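Local coordinates for protein imidazolonepropionase (Unidentified, PDB 2Q09) that catalyses the metal-dependent hydrolytic opening of the imidazolone-5-propanoate ring to N-formimidoyl-L-glutamate, the third step of histidine degradation, at residues Thr172-Ala175 against Ala176-Val179; Val191-Ile194 against Cys195-Ile199; Glu149-Leu152 against Lys153-Arg156; Gln224-Gln227 against Val228-Ala232. All coordinates share one frame; numbering follows the deposited sequence.

Interaction 1: residues Thr172-Ala175 against Ala176-Val179; sequences TLLA and AHAV. With DI6 (3-[(4S)-2,5-dioxoimidazolidin-4-yl]propanoic acid), chain C.
In the inhibitor pocket at the mouth of the amidohydrolase TIM barrel, Leu174 supports the ring of His177, a residue that touches the bound hydantoin-propionate DI6. Strand 168-176 runs out here, and the chain turns sharply through an inverse gamma turn centred on Ala176. The turn is marked by a weak hydrogen bond from His177 N to Ala175 O, 3.1 Å long and bent to 141° at the hydrogen. It brings the imidazole back beside the last strand residues. Leu174 CD2 then lies over one face of the ring, 3.7 Å from its centroid and 13° off the ring normal, a CH-pi contact made almost squarely above the centre. Both side chains reach this position with CG anti to the backbone N, and they pass each other at a slant. Leu174 also touches the metal ligand His74, whose ring meets that of His177, so the leucine packs against both the iron site and the substrate site. The other ring nitrogen, His177 ND1, is hydrogen-bonded to Gly143 O, which helps fix the rotation of the ring and leaves NE2 turned to the ligand. Where the strand ends, a water spans the backbone: it donates to Leu173 O and accepts from Ala176 N, with both distances 3.1 Å, satisfying two buried polar atoms. Tyr144, Arg81, Gln245 and Thr322 also hold DI6 by hydrogen bonds. At the ring edge, DI6 N4 donates to His177 NE2 over 2.7 Å, with an N-H...N angle of 157°.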
loop_
_atom_site.group_PDB
_atom_site.type_symbol
_atom_site.label_atom_id
_atom_site.label_comp_id
_atom_site.label_asym_id
_atom_site.label_seq_id
_atom_site.Cartn_x
_atom_site.Cartn_y
_atom_site.Cartn_z
ATOM N N THR A 172 6.419 7.315 1.771
ATOM C CA THR A 172 7.518 6.733 1.034
ATOM C C THR A 172 8.060 7.724 0.017
ATOM O O THR A 172 7.314 8.246 -0.817
ATOM C CB THR A 172 7.075 5.451 0.307
ATOM O OG1 THR A 172 6.609 4.490 1.268
ATOM C CG2 THR A 172 8.242 4.847 -0.456
ATOM N N LEU A 173 9.360 7.985 0.093
ATOM C CA LEU A 173 10.008 8.905 -0.828
ATOM C C LEU A 173 10.286 8.196 -2.149
ATOM O O LEU A 173 11.081 7.260 -2.199
ATOM C CB LEU A 173 11.328 9.400 -0.239
ATOM C CG LEU A 173 12.107 10.359 -1.137
ATOM C CD1 LEU A 173 11.354 11.671 -1.245
ATOM C CD2 LEU A 173 13.502 10.596 -0.555
ATOM N N LEU A 174 9.631 8.648 -3.213
ATOM C CA LEU A 174 9.820 8.046 -4.526
ATOM C C LEU A 174 10.328 9.086 -5.522
ATOM O O LEU A 174 9.744 9.278 -6.588
ATOM C CB LEU A 174 8.499 7.453 -5.022
ATOM C CG LEU A 174 8.503 6.726 -6.371
ATOM C CD1 LEU A 174 9.366 5.474 -6.289
ATOM C CD2 LEU A 174 7.076 6.355 -6.753
ATOM N N ALA A 175 11.411 9.771 -5.164
ATOM C CA ALA A 175 11.987 10.788 -6.038
ATOM C C ALA A 175 12.565 10.124 -7.284
ATOM O O ALA A 175 12.652 10.740 -8.347
ATOM C CB ALA A 175 13.074 11.566 -5.296
ATOM N N ALA A 176 12.958 8.861 -7.148
ATOM C CA ALA A 176 13.517 8.111 -8.272
ATOM C C ALA A 176 12.409 7.403 -9.058
ATOM O O ALA A 176 12.516 6.229 -9.395
ATOM C CB ALA A 176 14.542 7.093 -7.766
ATOM N N HIS A 177 11.337 8.137 -9.345
ATOM C CA HIS A 177 10.197 7.604 -10.092
ATOM C C HIS A 177 10.462 7.765 -11.584
ATOM O O HIS A 177 9.968 6.998 -12.414
ATOM C CB HIS A 177 8.931 8.379 -9.709
ATOM C CG HIS A 177 7.658 7.685 -10.076
ATOM N ND1 HIS A 177 6.420 8.247 -9.845
ATOM C CD2 HIS A 177 7.424 6.469 -10.621
ATOM C CE1 HIS A 177 5.478 7.404 -10.231
ATOM N NE2 HIS A 177 6.060 6.317 -10.705
ATOM N N ALA A 178 11.259 8.775 -11.906
ATOM C CA ALA A 178 11.632 9.100 -13.273
ATOM C C ALA A 178 12.627 10.252 -13.190
ATOM O O ALA A 178 12.811 10.842 -12.128
ATOM C CB ALA A 178 10.409 9.522 -14.060
ATOM N N VAL A 179 13.276 10.563 -14.305
ATOM C CA VAL A 179 14.250 11.651 -14.355
ATOM C C VAL A 179 13.520 12.929 -14.769
ATOM O O VAL A 179 12.875 12.976 -15.822
ATOM C CB VAL A 179 15.376 11.352 -15.389
ATOM C CG1 VAL A 179 16.281 12.557 -15.554
ATOM C CG2 VAL A 179 16.187 10.145 -14.924
HETATM N N1 DI6 C . 4.843 2.098 -12.545
HETATM C C2 DI6 C . 3.545 2.405 -12.753
HETATM O O2 DI6 C . 2.703 1.713 -13.298
HETATM C C3 DI6 C . 3.341 3.814 -12.144
HETATM N N4 DI6 C . 4.695 4.135 -11.642
HETATM C C5 DI6 C . 5.494 3.084 -11.913
HETATM O O5 DI6 C . 6.676 3.032 -11.608
HETATM C C6 DI6 C . 2.865 4.800 -13.201
HETATM C C7 DI6 C . 2.651 6.210 -12.644
HETATM C C8 DI6 C . 2.163 7.244 -13.670
HETATM O O9 DI6 C . 1.675 8.303 -13.228
HETATM O O10 DI6 C . 2.258 7.017 -14.903
HETATM O O HOH W 1 13.346 7.674 -4.271
#

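Interaction 2: residues Val191-Ile194 against Cys195-Ile199; sequences VETI and CQEII
Ile194 and Ile199 meet across a widened turn of helix 187-204, where the backbone pairing shifts from four residues to five. Before the shift, Cys195 N donates to Val191 O at 3.0 Å and Gln196 N to Glu192 O at 2.7 Å, both as ordinary i to i+4 bonds. Thr193 O then accepts twice: from Glu197 N at 2.8 Å, with a bent N-H...O angle of 136°, and from Ile198 N at 3.0 Å, which is straighter at 162°. Ile194 O completes the pi-type turn by accepting from Ile199 N at 2.9 Å. The hydroxyl of Thr193 is satisfied by Ser189 O, one turn earlier, and by Tyr183 OH. With CG2 anti to the backbone N, Thr193 turns this methyl toward Ile198 CG1 and the carboxylate of Glu197. Glu192 and Gln196 lie side by side on the exposed surface. On the buried side, Ile194 CG2 packs on Ile199 CG1 at 4.0 Å, and CG1 of Ile199 also lies against the Ile194 carbonyl oxygen. Replacing Ile199 by alanine would probably open a gap between Ile194 CG2 and Leu173 of the strand beneath, and take from Ala231 of helix 222-234 one of its packing partners, leaving it Cys195. The strand 168-176, helix 187-204, strand 210-213 unit is one beta-alpha-beta crossover of the TIM barrel, with a pi-type turn in its helix.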
loop_
_atom_site.group_PDB
_atom_site.type_symbol
_atom_site.label_atom_id
_atom_site.label_comp_id
_atom_site.label_asym_id
_atom_site.label_seq_id
_atom_site.Cartn_x
_atom_site.Cartn_y
_atom_site.Cartn_z
ATOM N N VAL A 191 20.360 11.515 -9.679
ATOM C CA VAL A 191 20.578 10.513 -8.647
ATOM C C VAL A 191 21.405 11.119 -7.509
ATOM O O VAL A 191 21.118 10.879 -6.335
ATOM C CB VAL A 191 21.296 9.265 -9.214
ATOM C CG1 VAL A 191 21.619 8.293 -8.086
ATOM C CG2 VAL A 191 20.405 8.587 -10.247
ATOM N N GLU A 192 22.419 11.913 -7.849
ATOM C CA GLU A 192 23.237 12.545 -6.814
ATOM C C GLU A 192 22.394 13.469 -5.940
ATOM O O GLU A 192 22.566 13.524 -4.726
ATOM C CB GLU A 192 24.379 13.353 -7.434
ATOM C CG GLU A 192 25.681 12.577 -7.592
ATOM C CD GLU A 192 26.844 13.464 -8.001
ATOM O OE1 GLU A 192 27.984 12.962 -8.057
ATOM O OE2 GLU A 192 26.617 14.664 -8.271
ATOM N N THR A 193 21.485 14.203 -6.571
ATOM C CA THR A 193 20.611 15.126 -5.857
ATOM C C THR A 193 19.754 14.397 -4.826
ATOM O O THR A 193 19.610 14.849 -3.689
ATOM C CB THR A 193 19.682 15.862 -6.834
ATOM O OG1 THR A 193 20.462 16.696 -7.696
ATOM C CG2 THR A 193 18.672 16.717 -6.068
ATOM N N ILE A 194 19.180 13.271 -5.240
ATOM C CA ILE A 194 18.339 12.461 -4.365
ATOM C C ILE A 194 19.142 11.974 -3.168
ATOM O O ILE A 194 18.706 12.078 -2.022
ATOM C CB ILE A 194 17.788 11.212 -5.117
ATOM C CG1 ILE A 194 16.902 11.647 -6.289
ATOM C CG2 ILE A 194 16.993 10.333 -4.166
ATOM C CD1 ILE A 194 16.403 10.490 -7.141
ATOM N N CYS A 195 20.319 11.430 -3.451
ATOM C CA CYS A 195 21.183 10.891 -2.412
ATOM C C CYS A 195 21.815 11.932 -1.487
ATOM O O CYS A 195 21.882 11.736 -0.275
ATOM C CB CYS A 195 22.295 10.050 -3.052
ATOM S SG CYS A 195 21.713 8.624 -3.995
ATOM N N GLN A 196 22.265 13.047 -2.049
ATOM C CA GLN A 196 22.934 14.057 -1.237
ATOM C C GLN A 196 22.076 15.191 -0.707
ATOM O O GLN A 196 22.498 15.919 0.197
ATOM C CB GLN A 196 24.101 14.649 -2.029
ATOM C CG GLN A 196 25.229 13.679 -2.295
ATOM C CD GLN A 196 26.197 14.196 -3.330
ATOM O OE1 GLN A 196 26.541 15.375 -3.342
ATOM N NE2 GLN A 196 26.655 13.313 -4.204
ATOM N N GLU A 197 20.874 15.347 -1.244
ATOM C CA GLU A 197 20.029 16.446 -0.809
ATOM C C GLU A 197 18.617 16.063 -0.390
ATOM O O GLU A 197 18.199 16.347 0.731
ATOM C CB GLU A 197 19.977 17.494 -1.922
ATOM C CG GLU A 197 21.342 18.100 -2.226
ATOM C CD GLU A 197 21.381 18.889 -3.522
ATOM O OE1 GLU A 197 20.337 19.432 -3.935
ATOM O OE2 GLU A 197 22.471 18.977 -4.122
ATOM N N ILE A 198 17.879 15.414 -1.285
ATOM C CA ILE A 198 16.504 15.054 -0.976
ATOM C C ILE A 198 16.336 14.065 0.180
ATOM O O ILE A 198 15.584 14.334 1.121
ATOM C CB ILE A 198 15.790 14.540 -2.234
ATOM C CG1 ILE A 198 15.994 15.561 -3.368
ATOM C CG2 ILE A 198 14.294 14.370 -1.953
ATOM C CD1 ILE A 198 15.127 15.346 -4.609
ATOM N N ILE A 199 17.020 12.931 0.123
ATOM C CA ILE A 199 16.904 11.964 1.209
ATOM C C ILE A 199 17.325 12.613 2.538
ATOM O O ILE A 199 16.620 12.505 3.540
ATOM C CB ILE A 199 17.728 10.683 0.901
ATOM C CG1 ILE A 199 16.978 9.847 -0.146
ATOM C CG2 ILE A 199 17.963 9.878 2.164
ATOM C CD1 ILE A 199 17.661 8.521 -0.530
#

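Interaction 3: residues Glu149-Leu152 against Lys153-Arg156; sequences EDEL and KMLR
One face of the Arg156 guanidinium lies over the Leu152 backbone: Leu152 O sits 3.8 Å above the plane, displaced toward the rim, and Lys153 CA is also stacked above the plane near the rim. The group is folded back along helix 148-164 by a bend at chi3 (-69°), which brings Arg156 NH1 within 3.7 Å of Leu152 CB, while NE forms a salt bridge with Glu116. A water donates to Glu149 O at 2.7 Å, but its very short approach to Arg156 NH2 leaves a link between the two doubtful. The Asp150 carboxylate lies alongside Lys153 and points the same way. Lys153 NZ meets Asp150 OD1 at 2.8 Å, nearly along the C-O axis, in a salt bridge three residues apart; NZ also donates to the carbonyls of Thr111 and Ala114, and Asp150 OD2 is bonded to Thr147 OG1. The pair is thus tied to Thr147, just before the helix, and to the end of helix 104-113 and the residue after it. The buried Glu151 carboxylate is gripped from outside the helix, OE1 by Ser142 OG and Gly143 N, OE2 by Gly145 N and Leu146 N, an arrangement that would be expected to favour its charged form. Met154, a selenomethionine, runs beside Glu151, bent at chi3 so that its methyl turns back toward the carboxylate. Backbone bonds such as Arg156 N to Leu152 O, 2.8 Å, continue the alpha-helical pattern. Helix 148-164, between strands 135-141 and 168-176, is an outer helix of a beta-alpha-beta unit in the TIM barrel, and Glu151 ties it to the loop that carries Tyr144 of the ligand pocket.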
loop_
_atom_site.group_PDB
_atom_site.type_symbol
_atom_site.label_atom_id
_atom_site.label_comp_id
_atom_site.label_asym_id
_atom_site.label_seq_id
_atom_site.Cartn_x
_atom_site.Cartn_y
_atom_site.Cartn_z
ATOM N N GLU A 149 11.961 20.426 -3.125
ATOM C CA GLU A 149 10.793 21.028 -2.488
ATOM C C GLU A 149 9.470 20.335 -2.816
ATOM O O GLU A 149 8.618 20.166 -1.945
ATOM C CB GLU A 149 10.674 22.513 -2.854
ATOM C CG GLU A 149 11.779 23.379 -2.276
ATOM C CD GLU A 149 13.005 23.456 -3.167
ATOM O OE1 GLU A 149 13.153 22.613 -4.080
ATOM O OE2 GLU A 149 13.827 24.371 -2.951
ATOM N N ASP A 150 9.285 19.946 -4.070
ATOM C CA ASP A 150 8.027 19.309 -4.441
ATOM C C ASP A 150 7.884 17.891 -3.888
ATOM O O ASP A 150 6.788 17.482 -3.515
ATOM C CB ASP A 150 7.860 19.349 -5.955
ATOM C CG ASP A 150 7.700 20.776 -6.477
ATOM O OD1 ASP A 150 6.695 21.427 -6.124
ATOM O OD2 ASP A 150 8.580 21.253 -7.223
ATOM N N GLU A 151 8.981 17.141 -3.815
ATOM C CA GLU A 151 8.915 15.796 -3.247
ATOM C C GLU A 151 8.519 15.872 -1.762
ATOM O O GLU A 151 7.654 15.131 -1.302
ATOM C CB GLU A 151 10.263 15.073 -3.396
ATOM C CG GLU A 151 10.568 14.615 -4.821
ATOM C CD GLU A 151 9.542 13.621 -5.356
ATOM O OE1 GLU A 151 9.246 12.632 -4.652
ATOM O OE2 GLU A 151 9.035 13.822 -6.481
ATOM N N LEU A 152 9.151 16.769 -1.011
ATOM C CA LEU A 152 8.827 16.916 0.409
ATOM C C LEU A 152 7.428 17.497 0.599
ATOM O O LEU A 152 6.762 17.218 1.597
ATOM C CB LEU A 152 9.859 17.803 1.112
ATOM C CG LEU A 152 11.098 17.093 1.673
ATOM C CD1 LEU A 152 11.814 16.324 0.581
ATOM C CD2 LEU A 152 12.021 18.123 2.313
ATOM N N LYS A 153 6.985 18.306 -0.362
ATOM C CA LYS A 153 5.652 18.895 -0.304
ATOM C C LYS A 153 4.634 17.754 -0.273
ATOM O O LYS A 153 3.665 17.787 0.471
ATOM C CB LYS A 153 5.421 19.775 -1.541
ATOM C CG LYS A 153 4.000 20.262 -1.718
ATOM C CD LYS A 153 3.885 21.265 -2.877
ATOM C CE LYS A 153 4.184 20.634 -4.219
ATOM N NZ LYS A 153 4.026 21.614 -5.335
HETATM N N MSE A 154 4.859 16.747 -1.103
HETATM C CA MSE A 154 3.961 15.604 -1.158
HETATM C C MSE A 154 3.983 14.832 0.156
HETATM O O MSE A 154 2.937 14.428 0.665
HETATM C CB MSE A 154 4.342 14.697 -2.325
HETATM C CG MSE A 154 4.103 15.382 -3.675
HETATM SE SE MSE A 154 4.614 14.301 -5.162
HETATM C CE MSE A 154 6.482 14.234 -4.878
ATOM N N LEU A 155 5.173 14.639 0.707
ATOM C CA LEU A 155 5.291 13.924 1.974
ATOM C C LEU A 155 4.580 14.689 3.083
ATOM O O LEU A 155 3.987 14.083 3.974
ATOM C CB LEU A 155 6.765 13.710 2.338
ATOM C CG LEU A 155 7.603 12.940 1.312
ATOM C CD1 LEU A 155 9.027 12.805 1.831
ATOM C CD2 LEU A 155 6.996 11.551 1.069
ATOM N N ARG A 156 4.640 16.018 3.035
ATOM C CA ARG A 156 3.961 16.814 4.050
ATOM C C ARG A 156 2.450 16.662 3.916
ATOM O O ARG A 156 1.743 16.605 4.912
ATOM C CB ARG A 156 4.356 18.292 3.945
ATOM C CG ARG A 156 5.748 18.584 4.511
ATOM C CD ARG A 156 5.946 20.077 4.773
ATOM N NE ARG A 156 6.015 20.849 3.538
ATOM C CZ ARG A 156 7.109 20.991 2.803
ATOM N NH1 ARG A 156 8.245 20.420 3.172
ATOM N NH2 ARG A 156 7.060 21.707 1.693
HETATM O O HOH W 2 8.973 21.829 0.204
#

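Interaction 4: residues Gln224-Gln227 against Val228-Ala232; sequences QTEQ and VYLAA
Thr225 and Tyr229 lie side by side and point the same way from helix 222-234, the methyl of the threonine resting over one face of the phenol ring. Thr225 CG2 is 4.0 Å from the ring centroid and 26° off its normal, a CH-pi contact that leans toward CE2 and CZ. CG2 lies anti to the backbone N (chi1 -63° for OG1), which turns the methyl to the ring and leaves OG1 to bond Ser221 O. Thr225 O also sits 3.7 Å above the ring plane, near the rim, while accepting the nearly straight bond from Tyr229 N, 3.2 Å at 173°. On the more exposed side Leu230 lies alongside Glu226, pointing the same way, with Leu230 CD1 4.2 Å from Glu226 CG, and crosses Gln227, whose OE1 approaches the same methyl at 3.8 Å. A leucine in place of Tyr229 would probably leave Lys240 O without its hydroxyl partner and the Thr225 methyl without a ring face to rest on. Thr225, Val228 and Tyr229 pack on strand 210-213, Tyr229 also on strand 238-243, Thr225 and Glu226 against helix 251-257, and Gln227 and Ala231 against helix 187-204.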
loop_
_atom_site.group_PDB
_atom_site.type_symbol
_atom_site.label_atom_id
_atom_site.label_comp_id
_atom_site.label_asym_id
_atom_site.label_seq_id
_atom_site.Cartn_x
_atom_site.Cartn_y
_atom_site.Cartn_z
ATOM N N GLN A 224 22.086 2.812 -10.585
ATOM C CA GLN A 224 21.521 4.036 -10.032
ATOM C C GLN A 224 20.603 3.706 -8.864
ATOM O O GLN A 224 20.480 4.486 -7.921
ATOM C CB GLN A 224 20.754 4.786 -11.114
ATOM C CG GLN A 224 21.626 5.157 -12.299
ATOM C CD GLN A 224 20.842 5.788 -13.422
ATOM O OE1 GLN A 224 19.807 5.269 -13.837
ATOM N NE2 GLN A 224 21.335 6.910 -13.931
ATOM N N THR A 225 19.956 2.550 -8.932
ATOM C CA THR A 225 19.060 2.115 -7.868
ATOM C C THR A 225 19.885 1.819 -6.621
ATOM O O THR A 225 19.482 2.140 -5.507
ATOM C CB THR A 225 18.279 0.838 -8.276
ATOM O OG1 THR A 225 17.441 1.123 -9.407
ATOM C CG2 THR A 225 17.416 0.351 -7.122
ATOM N N GLU A 226 21.051 1.217 -6.817
ATOM C CA GLU A 226 21.919 0.887 -5.699
ATOM C C GLU A 226 22.400 2.136 -4.974
ATOM O O GLU A 226 22.523 2.137 -3.754
ATOM C CB GLU A 226 23.119 0.089 -6.189
ATOM C CG GLU A 226 24.188 -0.101 -5.142
ATOM C CD GLU A 226 25.312 -0.977 -5.636
ATOM O OE1 GLU A 226 25.828 -0.709 -6.741
ATOM O OE2 GLU A 226 25.682 -1.924 -4.919
ATOM N N GLN A 227 22.678 3.193 -5.731
ATOM C CA GLN A 227 23.135 4.446 -5.147
ATOM C C GLN A 227 22.086 4.986 -4.182
ATOM O O GLN A 227 22.409 5.470 -3.100
ATOM C CB GLN A 227 23.410 5.470 -6.252
ATOM C CG GLN A 227 24.682 5.201 -7.043
ATOM C CD GLN A 227 25.903 5.120 -6.153
ATOM O OE1 GLN A 227 26.398 4.037 -5.856
ATOM N NE2 GLN A 227 26.384 6.270 -5.704
ATOM N N VAL A 228 20.822 4.901 -4.578
ATOM C CA VAL A 228 19.736 5.374 -3.733
ATOM C C VAL A 228 19.628 4.578 -2.437
ATOM O O VAL A 228 19.618 5.164 -1.359
ATOM C CB VAL A 228 18.387 5.314 -4.477
ATOM C CG1 VAL A 228 17.241 5.517 -3.494
ATOM C CG2 VAL A 228 18.344 6.388 -5.554
ATOM N N TYR A 229 19.545 3.254 -2.537
ATOM C CA TYR A 229 19.439 2.414 -1.344
ATOM C C TYR A 229 20.582 2.671 -0.368
ATOM O O TYR A 229 20.406 2.575 0.848
ATOM C CB TYR A 229 19.412 0.926 -1.723
ATOM C CG TYR A 229 18.157 0.497 -2.456
ATOM C CD1 TYR A 229 17.035 1.319 -2.499
ATOM C CD2 TYR A 229 18.088 -0.742 -3.092
ATOM C CE1 TYR A 229 15.872 0.919 -3.156
ATOM C CE2 TYR A 229 16.934 -1.148 -3.752
ATOM C CZ TYR A 229 15.831 -0.313 -3.781
ATOM O OH TYR A 229 14.686 -0.707 -4.438
ATOM N N LEU A 230 21.753 2.992 -0.905
ATOM C CA LEU A 230 22.913 3.272 -0.063
ATOM C C LEU A 230 22.664 4.508 0.790
ATOM O O LEU A 230 22.967 4.528 1.983
ATOM C CB LEU A 230 24.154 3.487 -0.927
ATOM C CG LEU A 230 24.786 2.205 -1.466
ATOM C CD1 LEU A 230 25.910 2.552 -2.426
ATOM C CD2 LEU A 230 25.312 1.374 -0.305
ATOM N N ALA A 231 22.108 5.538 0.166
ATOM C CA ALA A 231 21.805 6.780 0.863
ATOM C C ALA A 231 20.721 6.536 1.911
ATOM O O ALA A 231 20.838 6.972 3.056
ATOM C CB ALA A 231 21.347 7.831 -0.137
ATOM N N ALA A 232 19.669 5.831 1.510
ATOM C CA ALA A 232 18.573 5.520 2.419
ATOM C C ALA A 232 19.188 4.851 3.639
ATOM O O ALA A 232 18.919 5.228 4.780
ATOM C CB ALA A 232 17.585 4.578 1.745
#

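How the interactions relate
Interaction 1 is the buried one, at the end of strand 168-176 and in direct contact with the inhibitor; the other three are partly buried contacts within single helices outside the barrel strands. Interactions 2 and 3 flank that strand and both pack on Leu173, the isoleucines of 191-199 from one helix and Leu155 from the other, and they touch each other through Ile198 and Leu152. Interaction 4 packs on interaction 2 through Ala231, Gln227 and Cys195 but stays about 11 Å from interaction 3 between nearest atoms. Their chemistry differs accordingly: ring and ligand bonding in 1, backbone bonds and aliphatic packing in 2, charged pairs in 3, and a methyl on an aromatic face in 4.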